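Local coordinates for sensor protein (Vibrio parahaemolyticus, PDB 3I9Y), which probably acts as a membrane-bound histidine kinase that responds to trimethylamine N-oxide and phosphorylates itself from ATP, this chain being its helical sensor domain, at residues 6-11 / 53-58; 70-75 / 261-266; 20-25 / 43-48; 58-61 / 65-68. All coordinates share one frame; numbering follows the deposited sequence.

Interaction 1 (6-11 / 53-58)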
loop_
_atom_site.group_PDB
_atom_site.type_symbol
_atom_site.label_atom_id
_atom_site.label_comp_id
_atom_site.label_asym_id
_atom_site.label_seq_id
_atom_site.Cartn_x
_atom_site.Cartn_y
_atom_site.Cartn_z
ATOM N N MET A 6 -34.780 -4.914 -20.495
ATOM C CA MET A 6 -34.939 -4.457 -19.158
ATOM C C MET A 6 -34.505 -5.543 -18.098
ATOM O O MET A 6 -33.944 -5.233 -17.092
ATOM C CB MET A 6 -36.355 -3.995 -19.009
ATOM C CG MET A 6 -36.862 -4.075 -17.636
ATOM S SD MET A 6 -38.742 -3.993 -17.589
ATOM C CE MET A 6 -38.967 -2.657 -18.904
ATOM N N ILE A 7 -34.754 -6.798 -18.387
ATOM C CA ILE A 7 -34.414 -7.887 -17.538
ATOM C C ILE A 7 -32.797 -7.942 -17.380
ATOM O O ILE A 7 -32.300 -8.116 -16.239
ATOM C CB ILE A 7 -34.917 -9.199 -18.046
ATOM C CG1 ILE A 7 -36.422 -9.344 -17.680
ATOM C CG2 ILE A 7 -34.011 -10.370 -17.580
ATOM C CD1 ILE A 7 -37.080 -10.617 -18.214
ATOM N N GLU A 8 -32.080 -7.875 -18.506
ATOM C CA GLU A 8 -30.617 -7.797 -18.541
ATOM C C GLU A 8 -30.137 -6.539 -17.859
ATOM O O GLU A 8 -29.227 -6.693 -17.079
ATOM C CB GLU A 8 -30.039 -7.847 -19.984
ATOM C CG GLU A 8 -30.278 -9.167 -20.693
ATOM C CD GLU A 8 -29.960 -10.399 -19.845
ATOM O OE1 GLU A 8 -28.833 -10.467 -19.287
ATOM O OE2 GLU A 8 -30.742 -11.393 -19.719
ATOM N N ALA A 9 -30.746 -5.345 -18.034
ATOM C CA ALA A 9 -30.241 -4.142 -17.428
ATOM C C ALA A 9 -30.312 -4.131 -15.887
ATOM O O ALA A 9 -29.427 -3.532 -15.208
ATOM C CB ALA A 9 -30.949 -2.774 -17.967
ATOM N N ARG A 10 -31.373 -4.743 -15.335
ATOM C CA ARG A 10 -31.568 -4.730 -13.884
ATOM C C ARG A 10 -30.385 -5.616 -13.307
ATOM O O ARG A 10 -29.888 -5.285 -12.280
ATOM C CB ARG A 10 -32.899 -5.395 -13.581
ATOM C CG ARG A 10 -34.107 -4.507 -13.874
ATOM C CD ARG A 10 -35.512 -5.333 -13.616
ATOM N NE ARG A 10 -35.591 -5.499 -12.148
ATOM C CZ ARG A 10 -35.329 -6.629 -11.484
ATOM N NH1 ARG A 10 -34.994 -7.763 -12.169
ATOM N NH2 ARG A 10 -35.381 -6.598 -10.115
ATOM N N GLN A 11 -30.122 -6.799 -13.894
ATOM C CA GLN A 11 -29.056 -7.650 -13.464
ATOM C C GLN A 11 -27.658 -6.898 -13.611
ATOM O O GLN A 11 -26.827 -6.950 -12.712
ATOM C CB GLN A 11 -29.105 -8.898 -14.200
ATOM C CG GLN A 11 -30.229 -9.768 -13.543
ATOM C CD GLN A 11 -30.509 -11.031 -14.394
ATOM O OE1 GLN A 11 -31.180 -10.923 -15.526
ATOM N NE2 GLN A 11 -30.059 -12.200 -13.931
ATOM N N ILE A 53 -24.169 -8.435 -20.114
ATOM C CA ILE A 53 -23.894 -7.359 -21.021
ATOM C C ILE A 53 -23.950 -7.962 -22.457
ATOM O O ILE A 53 -24.415 -7.321 -23.403
ATOM C CB ILE A 53 -22.462 -6.754 -20.845
ATOM C CG1 ILE A 53 -22.299 -6.110 -19.523
ATOM C CG2 ILE A 53 -22.213 -5.730 -21.958
ATOM C CD1 ILE A 53 -23.125 -5.017 -19.606
ATOM N N LYS A 54 -23.422 -9.143 -22.621
ATOM C CA LYS A 54 -23.454 -9.803 -23.909
ATOM C C LYS A 54 -24.922 -10.063 -24.339
ATOM O O LYS A 54 -25.243 -9.822 -25.481
ATOM C CB LYS A 54 -22.775 -11.157 -23.867
ATOM C CG LYS A 54 -22.734 -11.929 -25.263
ATOM C CD LYS A 54 -22.368 -13.468 -25.040
ATOM C CE LYS A 54 -21.855 -14.093 -26.397
ATOM N NZ LYS A 54 -20.964 -15.241 -26.199
ATOM N N GLU A 55 -25.795 -10.594 -23.472
ATOM C CA GLU A 55 -27.201 -10.749 -23.864
ATOM C C GLU A 55 -27.783 -9.425 -24.368
ATOM O O GLU A 55 -28.430 -9.458 -25.399
ATOM C CB GLU A 55 -28.160 -11.088 -22.733
ATOM C CG GLU A 55 -28.135 -12.386 -22.389
ATOM C CD GLU A 55 -28.539 -13.273 -23.571
ATOM O OE1 GLU A 55 -29.666 -13.201 -24.214
ATOM O OE2 GLU A 55 -27.611 -14.046 -23.802
ATOM N N LEU A 56 -27.569 -8.341 -23.604
ATOM C CA LEU A 56 -28.049 -6.987 -23.873
ATOM C C LEU A 56 -27.618 -6.471 -25.201
ATOM O O LEU A 56 -28.438 -5.914 -25.937
ATOM C CB LEU A 56 -27.573 -5.960 -22.849
ATOM C CG LEU A 56 -28.254 -4.644 -22.517
ATOM C CD1 LEU A 56 -29.324 -4.930 -21.435
ATOM C CD2 LEU A 56 -27.408 -3.602 -21.866
ATOM N N GLY A 57 -26.365 -6.660 -25.601
ATOM C CA GLY A 57 -25.973 -6.127 -26.876
ATOM C C GLY A 57 -26.287 -7.035 -28.050
ATOM O O GLY A 57 -26.281 -6.586 -29.190
ATOM N N GLY A 58 -26.545 -8.313 -27.804
ATOM C CA GLY A 58 -26.854 -9.224 -28.860
ATOM C C GLY A 58 -28.119 -8.752 -29.531
ATOM O O GLY A 58 -28.245 -8.970 -30.723
#

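Interaction 2 (70-75 / 261-266)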
loop_
_atom_site.group_PDB
_atom_site.type_symbol
_atom_site.label_atom_id
_atom_site.label_comp_id
_atom_site.label_asym_id
_atom_site.label_seq_id
_atom_site.Cartn_x
_atom_site.Cartn_y
_atom_site.Cartn_z
ATOM N N GLU A 70 -18.938 -1.023 -25.492
ATOM C CA GLU A 70 -17.758 -1.863 -25.597
ATOM C C GLU A 70 -16.603 -1.060 -24.934
ATOM O O GLU A 70 -15.859 -1.668 -24.163
ATOM C CB GLU A 70 -17.416 -2.121 -26.992
ATOM C CG GLU A 70 -16.010 -2.667 -27.199
ATOM C CD GLU A 70 -15.803 -4.150 -26.628
ATOM O OE1 GLU A 70 -16.831 -4.847 -26.323
ATOM O OE2 GLU A 70 -14.569 -4.591 -26.444
ATOM N N SER A 71 -16.492 0.254 -25.170
ATOM C CA SER A 71 -15.401 0.867 -24.572
ATOM C C SER A 71 -15.705 1.019 -22.975
ATOM O O SER A 71 -14.749 0.902 -22.112
ATOM C CB SER A 71 -15.185 2.152 -25.364
ATOM O OG SER A 71 -15.082 3.162 -24.465
ATOM N N ASN A 72 -17.000 1.236 -22.542
ATOM C CA ASN A 72 -17.278 1.297 -21.104
ATOM C C ASN A 72 -16.856 -0.112 -20.471
ATOM O O ASN A 72 -16.323 -0.120 -19.354
ATOM C CB ASN A 72 -18.732 1.432 -20.743
ATOM C CG ASN A 72 -19.313 2.720 -21.184
ATOM O OD1 ASN A 72 -18.620 3.784 -21.316
ATOM N ND2 ASN A 72 -20.573 2.669 -21.473
ATOM N N VAL A 73 -17.088 -1.255 -21.147
ATOM C CA VAL A 73 -16.782 -2.498 -20.599
ATOM C C VAL A 73 -15.192 -2.706 -20.484
ATOM O O VAL A 73 -14.680 -3.292 -19.452
ATOM C CB VAL A 73 -17.408 -3.629 -21.449
ATOM C CG1 VAL A 73 -16.898 -4.962 -21.084
ATOM C CG2 VAL A 73 -18.939 -3.597 -21.324
ATOM N N GLN A 74 -14.454 -2.318 -21.521
ATOM C CA GLN A 74 -13.020 -2.456 -21.512
ATOM C C GLN A 74 -12.455 -1.553 -20.338
ATOM O O GLN A 74 -11.518 -1.972 -19.643
ATOM C CB GLN A 74 -12.376 -1.962 -22.810
ATOM C CG GLN A 74 -12.743 -2.915 -24.007
ATOM C CD GLN A 74 -11.990 -2.573 -25.292
ATOM O OE1 GLN A 74 -12.440 -3.041 -26.384
ATOM N NE2 GLN A 74 -10.827 -1.907 -25.216
ATOM N N ASN A 75 -12.998 -0.368 -20.134
ATOM C CA ASN A 75 -12.504 0.456 -19.119
ATOM C C ASN A 75 -12.713 -0.175 -17.721
ATOM O O ASN A 75 -11.797 -0.046 -16.886
ATOM C CB ASN A 75 -13.078 1.854 -19.104
ATOM C CG ASN A 75 -12.632 2.647 -20.338
ATOM O OD1 ASN A 75 -11.622 2.316 -20.940
ATOM N ND2 ASN A 75 -13.427 3.700 -20.706
ATOM N N ASN A 261 -23.678 2.016 -16.641
ATOM C CA ASN A 261 -25.108 1.814 -16.473
ATOM C C ASN A 261 -25.806 2.952 -17.189
ATOM O O ASN A 261 -26.818 2.725 -17.736
ATOM C CB ASN A 261 -25.480 1.777 -15.010
ATOM C CG ASN A 261 -24.937 0.489 -14.370
ATOM O OD1 ASN A 261 -23.790 0.459 -13.832
ATOM N ND2 ASN A 261 -25.651 -0.589 -14.572
ATOM N N SER A 262 -25.175 4.095 -17.331
ATOM C CA SER A 262 -25.830 5.174 -18.023
ATOM C C SER A 262 -25.903 4.841 -19.500
ATOM O O SER A 262 -26.890 5.129 -20.157
ATOM C CB SER A 262 -25.120 6.427 -17.775
ATOM O OG SER A 262 -25.148 7.093 -18.987
ATOM N N THR A 263 -24.935 4.109 -20.057
ATOM C CA THR A 263 -25.036 3.666 -21.477
ATOM C C THR A 263 -26.048 2.506 -21.539
ATOM O O THR A 263 -26.839 2.398 -22.522
ATOM C CB THR A 263 -23.706 3.154 -21.947
ATOM O OG1 THR A 263 -22.774 4.256 -22.027
ATOM C CG2 THR A 263 -23.726 2.488 -23.322
ATOM N N VAL A 264 -26.083 1.590 -20.541
ATOM C CA VAL A 264 -27.070 0.553 -20.741
ATOM C C VAL A 264 -28.506 1.216 -20.540
ATOM O O VAL A 264 -29.395 0.759 -21.131
ATOM C CB VAL A 264 -26.969 -0.787 -19.841
ATOM C CG1 VAL A 264 -25.645 -0.906 -19.217
ATOM C CG2 VAL A 264 -28.140 -0.920 -18.895
ATOM N N ASN A 265 -28.713 2.188 -19.716
ATOM C CA ASN A 265 -30.034 2.716 -19.718
ATOM C C ASN A 265 -30.379 3.344 -21.096
ATOM O O ASN A 265 -31.531 3.338 -21.468
ATOM C CB ASN A 265 -30.185 3.790 -18.698
ATOM C CG ASN A 265 -30.299 3.202 -17.304
ATOM O OD1 ASN A 265 -30.773 2.045 -17.145
ATOM N ND2 ASN A 265 -29.897 3.955 -16.267
ATOM N N LYS A 266 -29.414 3.917 -21.823
ATOM C CA LYS A 266 -29.749 4.477 -23.102
ATOM C C LYS A 266 -30.090 3.366 -23.992
ATOM O O LYS A 266 -30.962 3.581 -24.839
ATOM C CB LYS A 266 -28.591 5.325 -23.719
ATOM C CG LYS A 266 -28.357 6.574 -22.921
ATOM C CD LYS A 266 -27.244 7.478 -23.599
ATOM C CE LYS A 266 -26.558 8.502 -22.641
ATOM N NZ LYS A 266 -24.978 8.515 -22.865
#

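Interaction 3 (20-25 / 43-48)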
loop_
_atom_site.group_PDB
_atom_site.type_symbol
_atom_site.label_atom_id
_atom_site.label_comp_id
_atom_site.label_asym_id
_atom_site.label_seq_id
_atom_site.Cartn_x
_atom_site.Cartn_y
_atom_site.Cartn_z
ATOM N N ILE A 20 -18.888 -3.151 -6.849
ATOM C CA ILE A 20 -18.376 -2.030 -6.127
ATOM C C ILE A 20 -18.097 -2.428 -4.606
ATOM O O ILE A 20 -17.031 -2.042 -4.101
ATOM C CB ILE A 20 -19.281 -0.784 -6.234
ATOM C CG1 ILE A 20 -18.960 -0.071 -7.575
ATOM C CG2 ILE A 20 -18.912 0.337 -5.147
ATOM C CD1 ILE A 20 -20.321 0.795 -8.001
ATOM N N SER A 21 -19.000 -3.178 -3.935
ATOM C CA SER A 21 -18.668 -3.700 -2.603
ATOM C C SER A 21 -17.501 -4.711 -2.643
ATOM O O SER A 21 -16.680 -4.591 -1.745
ATOM C CB SER A 21 -19.824 -4.483 -1.911
ATOM O OG SER A 21 -20.700 -3.345 -1.815
ATOM N N SER A 22 -17.471 -5.703 -3.560
ATOM C CA SER A 22 -16.328 -6.574 -3.617
ATOM C C SER A 22 -15.020 -5.766 -3.820
ATOM O O SER A 22 -13.988 -6.203 -3.293
ATOM C CB SER A 22 -16.433 -7.636 -4.735
ATOM O OG SER A 22 -17.605 -8.345 -4.423
ATOM N N VAL A 23 -15.005 -4.641 -4.486
ATOM C CA VAL A 23 -13.792 -3.878 -4.636
ATOM C C VAL A 23 -13.366 -3.311 -3.167
ATOM O O VAL A 23 -12.108 -3.223 -2.858
ATOM C CB VAL A 23 -13.943 -2.694 -5.626
ATOM C CG1 VAL A 23 -12.877 -1.652 -5.387
ATOM C CG2 VAL A 23 -13.711 -3.152 -7.139
ATOM N N GLN A 24 -14.358 -2.871 -2.347
ATOM C CA GLN A 24 -14.013 -2.395 -1.030
ATOM C C GLN A 24 -13.553 -3.567 -0.206
ATOM O O GLN A 24 -12.595 -3.359 0.509
ATOM C CB GLN A 24 -15.136 -1.633 -0.292
ATOM C CG GLN A 24 -15.761 -0.705 -1.194
ATOM C CD GLN A 24 -17.008 0.015 -0.546
ATOM O OE1 GLN A 24 -17.095 1.267 -0.632
ATOM N NE2 GLN A 24 -17.963 -0.767 0.103
ATOM N N MET A 25 -14.140 -4.774 -0.390
ATOM C CA MET A 25 -13.659 -5.896 0.327
ATOM C C MET A 25 -12.143 -6.156 -0.026
ATOM O O MET A 25 -11.245 -6.475 0.849
ATOM C CB MET A 25 -14.411 -7.133 0.012
ATOM C CG MET A 25 -15.745 -7.279 0.667
ATOM S SD MET A 25 -15.853 -6.963 2.554
ATOM C CE MET A 25 -14.626 -8.172 3.108
ATOM N N PHE A 43 -14.129 -11.655 -9.371
ATOM C CA PHE A 43 -14.049 -12.232 -10.706
ATOM C C PHE A 43 -15.326 -12.999 -11.015
ATOM O O PHE A 43 -15.779 -12.932 -12.143
ATOM C CB PHE A 43 -12.973 -13.185 -10.747
ATOM C CG PHE A 43 -12.850 -13.938 -12.057
ATOM C CD1 PHE A 43 -12.181 -13.315 -13.150
ATOM C CD2 PHE A 43 -13.328 -15.241 -12.177
ATOM C CE1 PHE A 43 -11.936 -13.987 -14.454
ATOM C CE2 PHE A 43 -13.149 -15.967 -13.451
ATOM C CZ PHE A 43 -12.438 -15.322 -14.591
ATOM N N GLU A 44 -15.940 -13.709 -10.045
ATOM C CA GLU A 44 -17.152 -14.409 -10.422
ATOM C C GLU A 44 -18.294 -13.370 -10.827
ATOM O O GLU A 44 -19.090 -13.615 -11.731
ATOM C CB GLU A 44 -17.770 -15.086 -9.277
ATOM C CG GLU A 44 -17.327 -16.460 -9.208
ATOM C CD GLU A 44 -18.164 -17.210 -8.085
ATOM O OE1 GLU A 44 -17.642 -17.267 -6.910
ATOM O OE2 GLU A 44 -19.365 -17.674 -8.330
ATOM N N GLN A 45 -18.376 -12.303 -10.079
ATOM C CA GLN A 45 -19.382 -11.285 -10.265
ATOM C C GLN A 45 -19.070 -10.519 -11.603
ATOM O O GLN A 45 -19.995 -10.142 -12.344
ATOM C CB GLN A 45 -19.427 -10.304 -9.085
ATOM C CG GLN A 45 -19.838 -11.019 -7.685
ATOM C CD GLN A 45 -19.683 -9.952 -6.540
ATOM O OE1 GLN A 45 -18.903 -8.970 -6.615
ATOM N NE2 GLN A 45 -20.496 -10.071 -5.530
ATOM N N LEU A 46 -17.820 -10.299 -11.926
ATOM C CA LEU A 46 -17.576 -9.619 -13.162
ATOM C C LEU A 46 -18.027 -10.603 -14.382
ATOM O O LEU A 46 -18.594 -10.136 -15.364
ATOM C CB LEU A 46 -16.100 -9.289 -13.307
ATOM C CG LEU A 46 -15.622 -8.865 -14.715
ATOM C CD1 LEU A 46 -16.237 -7.431 -14.955
ATOM C CD2 LEU A 46 -13.970 -8.733 -14.650
ATOM N N GLU A 47 -17.739 -11.883 -14.277
ATOM C CA GLU A 47 -18.065 -12.865 -15.284
ATOM C C GLU A 47 -19.619 -12.896 -15.496
ATOM O O GLU A 47 -20.159 -12.996 -16.650
ATOM C CB GLU A 47 -17.503 -14.190 -14.777
ATOM C CG GLU A 47 -17.564 -15.311 -15.686
ATOM C CD GLU A 47 -16.084 -16.166 -15.879
ATOM O OE1 GLU A 47 -15.961 -17.300 -15.284
ATOM O OE2 GLU A 47 -15.102 -15.684 -16.595
ATOM N N SER A 48 -20.358 -12.864 -14.381
ATOM C CA SER A 48 -21.783 -12.807 -14.565
ATOM C C SER A 48 -22.144 -11.437 -15.183
ATOM O O SER A 48 -23.085 -11.379 -15.936
ATOM C CB SER A 48 -22.576 -12.819 -13.241
ATOM O OG SER A 48 -22.186 -13.869 -12.480
HETATM O O HOH W 1 -20.147 -8.185 -3.321
#

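Interaction 4 (58-61 / 65-68)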
loop_
_atom_site.group_PDB
_atom_site.type_symbol
_atom_site.label_atom_id
_atom_site.label_comp_id
_atom_site.label_asym_id
_atom_site.label_seq_id
_atom_site.Cartn_x
_atom_site.Cartn_y
_atom_site.Cartn_z
ATOM N N GLY A 58 -26.545 -8.313 -27.804
ATOM C CA GLY A 58 -26.854 -9.224 -28.860
ATOM C C GLY A 58 -28.119 -8.752 -29.531
ATOM O O GLY A 58 -28.245 -8.970 -30.723
ATOM N N GLU A 59 -29.041 -8.145 -28.793
ATOM C CA GLU A 59 -30.294 -7.630 -29.289
ATOM C C GLU A 59 -30.114 -6.168 -29.634
ATOM O O GLU A 59 -31.045 -5.426 -29.388
ATOM C CB GLU A 59 -31.409 -7.598 -28.213
ATOM C CG GLU A 59 -31.849 -8.926 -27.623
ATOM C CD GLU A 59 -31.917 -10.059 -28.695
ATOM O OE1 GLU A 59 -30.863 -10.420 -29.298
ATOM O OE2 GLU A 59 -33.029 -10.593 -28.941
ATOM N N SER A 60 -28.944 -5.690 -30.088
ATOM C CA SER A 60 -28.890 -4.278 -30.458
ATOM C C SER A 60 -28.344 -3.995 -31.780
ATOM O O SER A 60 -27.493 -4.712 -32.302
ATOM C CB SER A 60 -28.152 -3.411 -29.513
ATOM O OG SER A 60 -28.107 -2.141 -30.136
ATOM N N PHE A 61 -28.832 -2.861 -32.277
ATOM C CA PHE A 61 -28.567 -2.384 -33.602
ATOM C C PHE A 61 -27.761 -1.130 -33.627
ATOM O O PHE A 61 -26.916 -1.010 -34.489
ATOM C CB PHE A 61 -29.987 -2.205 -34.345
ATOM C CG PHE A 61 -30.193 -0.843 -35.206
ATOM C CD1 PHE A 61 -29.573 -0.674 -36.514
ATOM C CD2 PHE A 61 -30.928 0.258 -34.653
ATOM C CE1 PHE A 61 -29.658 0.553 -37.224
ATOM C CE2 PHE A 61 -31.018 1.474 -35.337
ATOM C CZ PHE A 61 -30.375 1.639 -36.633
ATOM N N LEU A 65 -24.133 3.299 -29.953
ATOM C CA LEU A 65 -24.329 2.938 -28.601
ATOM C C LEU A 65 -23.487 1.701 -28.275
ATOM O O LEU A 65 -22.926 1.650 -27.197
ATOM C CB LEU A 65 -25.702 2.496 -28.266
ATOM C CG LEU A 65 -26.566 3.625 -27.854
ATOM C CD1 LEU A 65 -27.987 3.189 -27.383
ATOM C CD2 LEU A 65 -25.832 4.271 -26.819
ATOM N N LEU A 66 -23.510 0.713 -29.141
ATOM C CA LEU A 66 -22.750 -0.411 -28.942
ATOM C C LEU A 66 -21.239 -0.135 -28.890
ATOM O O LEU A 66 -20.545 -0.906 -28.299
ATOM C CB LEU A 66 -22.949 -1.448 -30.011
ATOM C CG LEU A 66 -24.341 -2.067 -29.942
ATOM C CD1 LEU A 66 -24.417 -2.826 -31.337
ATOM C CD2 LEU A 66 -24.633 -2.998 -28.742
ATOM N N ASP A 67 -20.728 0.874 -29.568
ATOM C CA ASP A 67 -19.353 1.155 -29.466
ATOM C C ASP A 67 -19.050 1.784 -28.031
ATOM O O ASP A 67 -17.996 1.495 -27.486
ATOM C CB ASP A 67 -18.882 2.153 -30.477
ATOM C CG ASP A 67 -18.845 1.553 -31.922
ATOM O OD1 ASP A 67 -18.708 0.273 -32.066
ATOM O OD2 ASP A 67 -18.969 2.456 -32.872
ATOM N N ALA A 68 -19.919 2.686 -27.587
ATOM C CA ALA A 68 -19.765 3.284 -26.324
ATOM C C ALA A 68 -19.852 2.147 -25.242
ATOM O O ALA A 68 -19.001 2.051 -24.333
ATOM C CB ALA A 68 -20.853 4.422 -26.085
#

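Interaction 1 (6-11 / 53-58)
E8 and L56 carry most of the contact between helices 5-27 and 32-58, which run antiparallel as two neighbours in a four-helix bundle, one of the two stacked bundles of the TorS sensor domain. The short segments cross at -150° with their axes 9.0 Å apart, and they come nearest in backbone where the CA of E8 lies 6.0 Å from the CA of L56. This meeting point illustrates how a bundle seam passes from core to surface within one turn of helix. On the inner side, the CD1 methyl of L56 reaches across to E8 CB, only 3.3 Å away, a close approach for two carbons. The leucine gets there by holding CG anti to its backbone N (chi1 -156°); the other methyl, CD2, packs on V264 of helix 232-267, and the side chain also touches L267. A9 N lies 3.7 Å from L56 CD1, and A9 CB is more loosely placed against it. On the outer side, E8 bends at chi2 and lays its chain over the start of the E55 side chain, their carboxylate planes 68° apart. E55 is bent as well, and its end leads away from the other helix, which puts E8 OE2 and E55 OE1 5.0 Å apart and may limit the repulsion between like charges. What touches instead is carbon: E8 CD rests 3.5 Å from E55 CB.

Interaction 2 (70-75 / 261-266)
Within the bundle of the TorS sensor domain, N72 and T263 form a buried polar link between helix 63-114, here part of a predicted coiled coil, and helix 232-267. The pair is a compact example of polar side chains meeting between two helices, the CA atoms of N72 and T263 being 8.1 Å apart. The two side chains point head-on at one another, each with its CB aimed at the other helix. N72 places its amide nitrogen foremost, and ND2 donates a weak hydrogen bond to T263 OG1 over 2.8 Å, bent to 142° at the hydrogen. With chi1 at -68°, the threonine keeps OG1 beside its own backbone N and turns the methyl anti to that nitrogen, so hydroxyl and methyl both face the amide: ND2 lies 3.2 Å from T263 CB and 3.7 Å from T263 CG2. L260, on the same helix as the threonine, packs on the N72 side chain. T263 OG1 has a second, weak hydrogen bond to the carbonyl of E259 one turn back on its own helix. The hydroxyl can therefore accept from N72 and give its proton to E259, which implies a short polar chain running from one helix into the backbone of the other, and gives an N-H of N72 and the T263 hydroxyl a partner each in a buried place.

Interaction 3 (20-25 / 43-48)
The side-chain amide of Q45 meets the S22 hydroxyl at its oxygen end and a water at its nitrogen end. S22 OG donates to Q45 OE1 over 2.6 Å, a short bond that arrives above the carbonyl plane, 35° out of it, with a C=O...donor angle of 116°. The water is displaced to the same side but much less, and it accepts from Q45 NE2 at 2.9 Å while donating to S22 OG at 2.8 Å. Amide, hydroxyl and water thus close a small ring, in which both ends of the amide are engaged and its rotation should be fixed. Around this polar ring, R18 and I19 touch the glutamine, and V41 and L42 touch the serine. The setting is the antiparallel pairing of helices 5-27 and 32-58 in the four-helix bundle, where a long side chain bridges two backbones whose nearest CA atoms, those of S22 and Q45, stand 8.7 Å apart. Q45 crosses this distance because its chain is extended beyond CG (chi2 173°). S22 reaches only a little way out, and the carbonyl of R18 one turn earlier is a second acceptor for its OG, whose single proton must be shared or alternate between R18 O and Q45 OE1. Within helix 32-58 the E44 carbonyl receives S48 N on one face and S48 OG, 3.2 Å from E44 O, on the opposite face.

Interaction 4 (58-61 / 65-68)
S60 and L66 meet where the loop after helix 32-58 turns back beside helix 63-114, and their contact shows how one branched side chain can pack against a short connection. The CD2 methyl of L66 sits against S60 CB at 3.6 Å. The other methyl of L66 meets the backbone, with L66 CD1 3.7 Å from S60 O. The serine hydroxyl comes between these two: OG is anti to the backbone N (chi1 174°), which swings it toward the leucine, 3.8 Å from L66 CG. F61 adds a light touch through its carbonyl carbon, 4.4 Å from L66 CD1, while its CB points away from the helix and its ring plays no part. Beyond this first shell, the beginning of helix 63-114 is held by D62, whose OD1 hydrogen-bonds the backbone N of L65. L267, near the end of helix 232-267, packs on both S60 and L65, tying the loop and the new helix to a third element of the bundle. The link between S60 and L66 is made by van der Waals contact alone, even where it involves oxygen, which implies that shape rather than directional bonding fits this partly exposed turn to its helix.

All four contacts lie toward the end of the bundle that holds both chain termini. Interactions 1 and 3 join helices 5-27 and 32-58 at two levels, their centres 18 Å apart, with interaction 3 nested inside the chain loop that interaction 1 closes. Interaction 4 begins at G58, where interaction 1 ends, and carries the chain into helix 63-114, which interaction 2 then connects to helix 232-267. Interactions 1, 2 and 4 touch one another, at centre distances of 10 to 11 Å, partly through V264, L65 and L66, whereas interaction 3 touches none of them. Packing and polar links together thus join the N-terminal hairpin to the long helix and the C-terminal helix.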